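Local coordinates for putative type I restriction enzyme R protein (Bacteroides fragilis NCTC 9343, PDB 3EVY) that is a C-terminal fragment of a putative R subunit, probably required by a type I restriction system for DNA cleavage and ATP hydrolysis but not modification, at residues Ser29-Pro32 / Ser36-Asn39; Asn67-Glu72 / Ile76-Phe81. One frame throughout, in Å; residues are numbered along the deposited sequence.

Interaction 1. Residues Ser29-Pro32 / Ser36-Asn39; sequences SYFP and SVGN
Ser36 OG sits against the backbone of Phe31 and Pro32. It lies 3.4 Å from Phe31 CA and 3.5 Å from Phe31 C. Pro32 CD comes within 3.6 Å of the same oxygen. These are van der Waals contacts, and no hydrogen bond joins the two segments. The polar need of the hydroxyl is met close by, through a hydrogen bond to the carbonyl oxygen of Thr33. The hydroxyl thus binds Thr33 O and at the same time lies against the Phe31-Pro32 backbone. With chi1 at 83°, OG stands between the backbone N and the carbonyl carbon of Ser36, and the side chain of Ser36 sets out toward 29-32.

The second part of the contact is apolar. Phe31 CB meets Val37 CG2 at 4.0 Å, and this methyl approaches the Phe31 ring obliquely. The Phe31 ring turns back beside its own backbone N, chi1 -49°, and CB of Tyr30 lies over one face, near the rim. Phe27 and Phe49 also meet this ring, Phe49 edge-to-face. Val37 packs in turn on Phe49 of helix 43-63 and on Tyr84, Lys87 and Met91 of helix 78-91.

Phe31 and Val37 are thus the buried pair, while Pro32 lies at the surface. The chain leaves helix 12-30, bends at Phe31 and Pro32, and enters the short helix 34-38. The contact belongs to a short connection between two helices, with the serine hydroxyl packed on its backbone and bonded to Thr33 O. Aromatic packing backs it, within the modelled helical part of the C-terminal region of a putative R subunit.

Interaction 2. Residues Asn67-Glu72 / Ile76-Phe81; sequences NEFDAE and IEEQRF
Glu78 reaches back from the start of helix 78-91 toward Phe69 and Ala71. Its carboxylate faces the edge of the Phe69 ring, with OE2 near the ring plane and 4.2 Å from CZ. Its CG touches Ala71 CB at 4.1 Å. CG lies beside the backbone N of Glu78 (chi1 -81°), and a bend at chi2 (-59°) brings the carboxylate nearer, so the end of the side chain comes closer to the loop than its first bond does. Ala71 points its methyl at the helix, and its backbone N lies 3.6 Å above one face of the Phe69 ring, toward the rim.

Phe69 also packs on Tyr13, Val63, Lys64 and Leu74. Beside it, Asp70 OD1 accepts from Glu72 N at 3.1 Å, an Asx turn that shapes the chain around Ala71. The donor stands above the carboxylate plane, 66° out of it.

A water links the backbones. It lies 2.8 Å from Ala71 O and 2.8 Å from Ile76 O, and Ile76 O also has Arg60 NH2 as a partner. Glu77 is the N-cap of the helix, and its O accepts from Phe81 N in the first turn.

The strong bonds of Glu78 run to basic residues outside both segments: OE2 to Arg60 and OE1 to Lys64. The helix start may further favour its negative charge. The direct contact is small and has no hydrogen bond of its own. Its chemistry implies that Arg60 and Lys64 hold the carboxylate in place. The ring edge and the alanine methyl pack beside the side chain, and a separate water joins the two backbones.

In the fold
Interactions 1 and 2 follow each other along the chain and lie on opposite sides of its centre, with their centres about 20 Å apart. Both involve connections between helices: a short one in interaction 1, a longer loop in interaction 2. The 29-32 / 36-39 contact joins the end of helix 12-30 to helix 34-38 and is partly buried; Val37 packs on helices 43-63 and 78-91. The 67-72 / 76-81 contact sets a loop against the start of helix 78-91 and is a surface contact. The chemistry follows this difference. Apolar packing and a locally satisfied hydroxyl serve interaction 1, whereas charge pairing and a bridging water surround interaction 2. Helix 78-91 takes part around both.

Interaction 1. Residues Ser29-Pro32 / Ser36-Asn39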
ATOM      1  N   SER A  29       5.500  -0.243   9.005  1.00 44.12           N
ATOM      2  CA  SER A  29       6.122   0.193  10.280  1.00 43.55           C
ATOM      3  C   SER A  29       5.329   1.336  10.919  1.00 43.52           C
ATOM      4  O   SER A  29       5.500   1.613  12.104  1.00 43.18           O
ATOM      5  CB  SER A  29       7.586   0.570  10.085  1.00 43.73           C
ATOM      6  OG  SER A  29       7.608   1.741   9.293  1.00 47.04           O
ATOM      7  N   TYR A  30       4.458   1.991  10.149  1.00 42.84           N
ATOM      8  CA  TYR A  30       3.578   3.022  10.680  1.00 41.64           C
ATOM      9  C   TYR A  30       2.206   2.472  11.034  1.00 39.30           C
ATOM     10  O   TYR A  30       1.626   2.879  12.050  1.00 40.13           O
ATOM     11  CB  TYR A  30       3.313   4.133   9.654  1.00 43.10           C
ATOM     12  CG  TYR A  30       4.396   5.196   9.528  1.00 49.70           C
ATOM     13  CD1 TYR A  30       4.467   6.296  10.427  1.00 54.34           C
ATOM     14  CD2 TYR A  30       5.334   5.127   8.489  1.00 54.68           C
ATOM     15  CE1 TYR A  30       5.461   7.285  10.303  1.00 56.66           C
ATOM     16  CE2 TYR A  30       6.326   6.103   8.347  1.00 58.94           C
ATOM     17  CZ  TYR A  30       6.383   7.180   9.250  1.00 61.26           C
ATOM     18  OH  TYR A  30       7.387   8.122   9.072  1.00 65.82           O
ATOM     19  N   PHE A  31       1.669   1.574  10.205  1.00 37.80           N
ATOM     20  CA  PHE A  31       0.273   1.042  10.321  1.00 36.33           C
ATOM     21  C   PHE A  31       0.351  -0.453  10.222  1.00 35.60           C
ATOM     22  O   PHE A  31       0.140  -1.016   9.161  1.00 35.30           O
ATOM     23  CB  PHE A  31      -0.598   1.606   9.200  1.00 36.38           C
ATOM     24  CG  PHE A  31      -0.454   3.132   9.091  1.00 40.29           C
ATOM     25  CD1 PHE A  31      -0.945   3.968  10.090  1.00 41.28           C
ATOM     26  CD2 PHE A  31       0.177   3.696   7.990  1.00 43.63           C
ATOM     27  CE1 PHE A  31      -0.732   5.354  10.006  1.00 44.47           C
ATOM     28  CE2 PHE A  31       0.378   5.071   7.873  1.00 43.23           C
ATOM     29  CZ  PHE A  31      -0.082   5.906   8.866  1.00 43.99           C
ATOM     30  N   PRO A  32       0.738  -1.090  11.322  1.00 35.13           N
ATOM     31  CA  PRO A  32       1.009  -2.514  11.317  1.00 35.42           C
ATOM     32  C   PRO A  32      -0.185  -3.392  10.990  1.00 34.60           C
ATOM     33  O   PRO A  32       0.019  -4.478  10.534  1.00 36.37           O
ATOM     34  CB  PRO A  32       1.573  -2.773  12.725  1.00 34.25           C
ATOM     35  CG  PRO A  32       1.063  -1.628  13.576  1.00 33.65           C
ATOM     36  CD  PRO A  32       1.095  -0.448  12.612  1.00 35.11           C
ATOM     37  N   SER A  36      -5.187  -0.729  13.333  1.00 41.89           N
ATOM     38  CA  SER A  36      -4.320   0.442  13.717  1.00 41.00           C
ATOM     39  C   SER A  36      -4.667   1.738  12.953  1.00 41.11           C
ATOM     40  O   SER A  36      -4.515   2.888  13.490  1.00 40.14           O
ATOM     41  CB  SER A  36      -2.840   0.114  13.578  1.00 40.26           C
ATOM     42  OG  SER A  36      -2.410   0.273  12.255  1.00 43.31           O
ATOM     43  N   VAL A  37      -5.147   1.579  11.717  1.00 41.36           N
ATOM     44  CA  VAL A  37      -5.592   2.742  10.915  1.00 42.88           C
ATOM     45  C   VAL A  37      -6.874   3.291  11.511  1.00 45.19           C
ATOM     46  O   VAL A  37      -7.010   4.506  11.734  1.00 47.10           O
ATOM     47  CB  VAL A  37      -5.830   2.435   9.406  1.00 41.74           C
ATOM     48  CG1 VAL A  37      -6.294   3.726   8.657  1.00 40.87           C
ATOM     49  CG2 VAL A  37      -4.592   1.859   8.740  1.00 42.62           C
ATOM     50  N   GLY A  38      -7.801   2.399  11.793  1.00 47.31           N
ATOM     51  CA  GLY A  38      -9.017   2.753  12.562  1.00 50.18           C
ATOM     52  C   GLY A  38      -8.728   3.525  13.846  1.00 51.13           C
ATOM     53  O   GLY A  38      -9.490   4.385  14.207  1.00 52.88           O
ATOM     54  N   ASN A  39      -7.632   3.248  14.543  1.00 51.65           N
ATOM     55  CA  ASN A  39      -7.319   3.948  15.804  1.00 51.46           C
ATOM     56  C   ASN A  39      -6.660   5.318  15.674  1.00 52.81           C
ATOM     57  O   ASN A  39      -6.458   6.027  16.696  1.00 54.14           O
ATOM     58  CB  ASN A  39      -6.438   3.063  16.693  1.00 51.42           C
ATOM     59  CG  ASN A  39      -7.185   1.853  17.208  1.00 53.78           C
ATOM     60  OD1 ASN A  39      -8.434   1.864  17.247  1.00 57.13           O
ATOM     61  ND2 ASN A  39      -6.460   0.785  17.555  1.00 50.04           N
TER

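Interaction 2. Residues Asn67-Glu72 / Ile76-Phe81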
ATOM      1  N   ASN A  67       2.530  -7.729 -17.991  1.00 35.59           N
ATOM      2  CA  ASN A  67       2.209  -9.135 -18.323  1.00 37.92           C
ATOM      3  C   ASN A  67       2.773 -10.107 -17.273  1.00 38.71           C
ATOM      4  O   ASN A  67       2.175 -11.178 -17.014  1.00 38.01           O
ATOM      5  CB  ASN A  67       2.879  -9.501 -19.632  1.00 37.54           C
ATOM      6  CG  ASN A  67       2.107  -8.998 -20.855  1.00 42.91           C
ATOM      7  OD1 ASN A  67       0.864  -8.977 -20.859  1.00 38.19           O
ATOM      8  ND2 ASN A  67       2.852  -8.659 -21.919  1.00 43.07           N
ATOM      9  N   GLU A  68       3.908  -9.742 -16.689  1.00 37.39           N
ATOM     10  CA  GLU A  68       4.567 -10.645 -15.764  1.00 40.46           C
ATOM     11  C   GLU A  68       4.093 -10.487 -14.328  1.00 40.32           C
ATOM     12  O   GLU A  68       4.692 -11.078 -13.435  1.00 40.39           O
ATOM     13  CB  GLU A  68       6.090 -10.558 -15.861  1.00 41.69           C
ATOM     14  CG  GLU A  68       6.734  -9.197 -15.567  1.00 44.60           C
ATOM     15  CD  GLU A  68       6.973  -8.345 -16.838  1.00 53.35           C
ATOM     16  OE1 GLU A  68       5.987  -8.076 -17.613  1.00 48.79           O
ATOM     17  OE2 GLU A  68       8.146  -7.892 -17.039  1.00 54.66           O
ATOM     18  N   PHE A  69       3.017  -9.713 -14.108  1.00 39.39           N
ATOM     19  CA  PHE A  69       2.515  -9.451 -12.728  1.00 39.12           C
ATOM     20  C   PHE A  69       2.233 -10.727 -11.920  1.00 39.32           C
ATOM     21  O   PHE A  69       1.531 -11.642 -12.361  1.00 37.83           O
ATOM     22  CB  PHE A  69       1.296  -8.481 -12.672  1.00 38.38           C
ATOM     23  CG  PHE A  69       0.643  -8.397 -11.287  1.00 35.46           C
ATOM     24  CD1 PHE A  69       1.233  -7.712 -10.252  1.00 38.58           C
ATOM     25  CD2 PHE A  69      -0.540  -9.143 -11.010  1.00 36.43           C
ATOM     26  CE1 PHE A  69       0.638  -7.677  -8.928  1.00 36.19           C
ATOM     27  CE2 PHE A  69      -1.135  -9.132  -9.735  1.00 39.59           C
ATOM     28  CZ  PHE A  69      -0.570  -8.358  -8.684  1.00 35.20           C
ATOM     29  N   ASP A  70       2.760 -10.774 -10.709  1.00 39.07           N
ATOM     30  CA  ASP A  70       2.468 -11.890  -9.819  1.00 40.14           C
ATOM     31  C   ASP A  70       2.313 -11.290  -8.417  1.00 39.70           C
ATOM     32  O   ASP A  70       3.261 -10.702  -7.873  1.00 40.05           O
ATOM     33  CB  ASP A  70       3.636 -12.876  -9.877  1.00 39.90           C
ATOM     34  CG  ASP A  70       3.443 -14.079  -8.998  1.00 43.33           C
ATOM     35  OD1 ASP A  70       2.379 -14.209  -8.363  1.00 45.78           O
ATOM     36  OD2 ASP A  70       4.374 -14.926  -8.974  1.00 49.79           O
ATOM     37  N   ALA A  71       1.115 -11.428  -7.852  1.00 38.98           N
ATOM     38  CA  ALA A  71       0.838 -10.910  -6.546  1.00 38.80           C
ATOM     39  C   ALA A  71       1.857 -11.347  -5.536  1.00 39.58           C
ATOM     40  O   ALA A  71       2.136 -10.611  -4.584  1.00 40.54           O
ATOM     41  CB  ALA A  71      -0.612 -11.243  -6.093  1.00 38.17           C
ATOM     42  N   GLU A  72       2.367 -12.559  -5.692  1.00 40.94           N
ATOM     43  CA  GLU A  72       3.357 -13.096  -4.730  1.00 42.79           C
ATOM     44  C   GLU A  72       4.656 -12.278  -4.681  1.00 41.74           C
ATOM     45  O   GLU A  72       5.475 -12.403  -3.740  1.00 41.59           O
ATOM     46  CB  GLU A  72       3.655 -14.565  -5.034  1.00 43.37           C
ATOM     47  CG  GLU A  72       2.553 -15.481  -4.603  1.00 48.11           C
ATOM     48  CD  GLU A  72       2.280 -15.390  -3.079  1.00 57.70           C
ATOM     49  OE1 GLU A  72       1.123 -14.948  -2.801  1.00 58.16           O
ATOM     50  OE2 GLU A  72       3.205 -15.729  -2.186  1.00 56.31           O
ATOM     51  N   ILE A  76       2.353  -7.692   1.453  1.00 35.82           N
ATOM     52  CA  ILE A  76       0.945  -7.451   1.716  1.00 37.46           C
ATOM     53  C   ILE A  76       0.106  -8.215   0.766  1.00 38.10           C
ATOM     54  O   ILE A  76       0.167  -7.989  -0.474  1.00 39.47           O
ATOM     55  CB  ILE A  76       0.528  -5.906   1.665  1.00 37.27           C
ATOM     56  CG1 ILE A  76       1.529  -5.048   2.446  1.00 37.57           C
ATOM     57  CG2 ILE A  76      -0.883  -5.722   2.314  1.00 36.99           C
ATOM     58  CD1 ILE A  76       1.181  -3.513   2.492  1.00 35.88           C
ATOM     59  N   GLU A  77      -0.698  -9.105   1.308  1.00 37.72           N
ATOM     60  CA  GLU A  77      -1.526  -9.946   0.460  1.00 36.31           C
ATOM     61  C   GLU A  77      -2.620  -9.071  -0.167  1.00 38.88           C
ATOM     62  O   GLU A  77      -2.978  -8.040   0.403  1.00 37.94           O
ATOM     63  CB  GLU A  77      -2.207 -11.009   1.357  1.00 37.21           C
ATOM     64  CG  GLU A  77      -1.280 -12.164   1.679  1.00 33.58           C
ATOM     65  CD  GLU A  77      -1.977 -13.252   2.462  1.00 42.50           C
ATOM     66  OE1 GLU A  77      -3.146 -13.034   2.855  1.00 40.32           O
ATOM     67  OE2 GLU A  77      -1.338 -14.320   2.696  1.00 41.20           O
ATOM     68  N   GLU A  78      -3.175  -9.513  -1.309  1.00 40.12           N
ATOM     69  CA  GLU A  78      -4.260  -8.753  -1.991  1.00 41.45           C
ATOM     70  C   GLU A  78      -5.416  -8.428  -1.082  1.00 42.78           C
ATOM     71  O   GLU A  78      -5.846  -7.263  -1.009  1.00 42.69           O
ATOM     72  CB  GLU A  78      -4.778  -9.523  -3.203  1.00 41.64           C
ATOM     73  CG  GLU A  78      -3.892  -9.341  -4.411  1.00 46.29           C
ATOM     74  CD  GLU A  78      -3.767  -7.851  -4.840  1.00 50.60           C
ATOM     75  OE1 GLU A  78      -4.758  -7.090  -4.864  1.00 52.19           O
ATOM     76  OE2 GLU A  78      -2.642  -7.438  -5.094  1.00 54.89           O
ATOM     77  N   GLN A  79      -5.909  -9.445  -0.355  1.00 42.85           N
ATOM     78  CA  GLN A  79      -7.041  -9.237   0.567  1.00 42.81           C
ATOM     79  C   GLN A  79      -6.754  -8.229   1.681  1.00 42.11           C
ATOM     80  O   GLN A  79      -7.537  -7.259   1.894  1.00 42.70           O
ATOM     81  CB  GLN A  79      -7.521 -10.566   1.150  1.00 44.01           C
ATOM     82  CG  GLN A  79      -8.846 -10.413   1.972  1.00 50.81           C
ATOM     83  CD  GLN A  79      -9.957  -9.679   1.197  1.00 54.61           C
ATOM     84  OE1 GLN A  79     -10.398 -10.132   0.130  1.00 57.58           O
ATOM     85  NE2 GLN A  79     -10.382  -8.527   1.712  1.00 51.18           N
ATOM     86  N   ARG A  80      -5.652  -8.462   2.407  1.00 39.09           N
ATOM     87  CA  ARG A  80      -5.162  -7.521   3.405  1.00 38.35           C
ATOM     88  C   ARG A  80      -5.063  -6.094   2.810  1.00 36.27           C
ATOM     89  O   ARG A  80      -5.481  -5.093   3.434  1.00 35.82           O
ATOM     90  CB  ARG A  80      -3.792  -7.985   3.909  1.00 37.08           C
ATOM     91  CG  ARG A  80      -3.169  -7.053   5.004  1.00 40.03           C
ATOM     92  CD  ARG A  80      -3.952  -7.009   6.346  1.00 36.71           C
ATOM     93  NE  ARG A  80      -4.083  -8.271   7.089  1.00 39.21           N
ATOM     94  CZ  ARG A  80      -3.242  -8.660   8.076  1.00 40.43           C
ATOM     95  NH1 ARG A  80      -2.196  -7.908   8.449  1.00 38.54           N
ATOM     96  NH2 ARG A  80      -3.438  -9.813   8.713  1.00 37.67           N
ATOM     97  N   PHE A  81      -4.529  -6.010   1.596  1.00 36.99           N
ATOM     98  CA  PHE A  81      -4.316  -4.682   0.964  1.00 37.02           C
ATOM     99  C   PHE A  81      -5.684  -4.049   0.738  1.00 38.41           C
ATOM    100  O   PHE A  81      -5.852  -2.883   0.999  1.00 37.08           O
ATOM    101  CB  PHE A  81      -3.622  -4.857  -0.398  1.00 35.94           C
ATOM    102  CG  PHE A  81      -3.116  -3.568  -0.973  1.00 39.85           C
ATOM    103  CD1 PHE A  81      -1.860  -3.052  -0.552  1.00 38.21           C
ATOM    104  CD2 PHE A  81      -3.892  -2.827  -1.868  1.00 38.08           C
ATOM    105  CE1 PHE A  81      -1.397  -1.853  -1.025  1.00 38.68           C
ATOM    106  CE2 PHE A  81      -3.396  -1.607  -2.377  1.00 39.39           C
ATOM    107  CZ  PHE A  81      -2.153  -1.131  -1.958  1.00 36.16           C
TER
HETATM  108  O   HOH W   1       0.351  -9.820  -2.586  1.00 50.20           O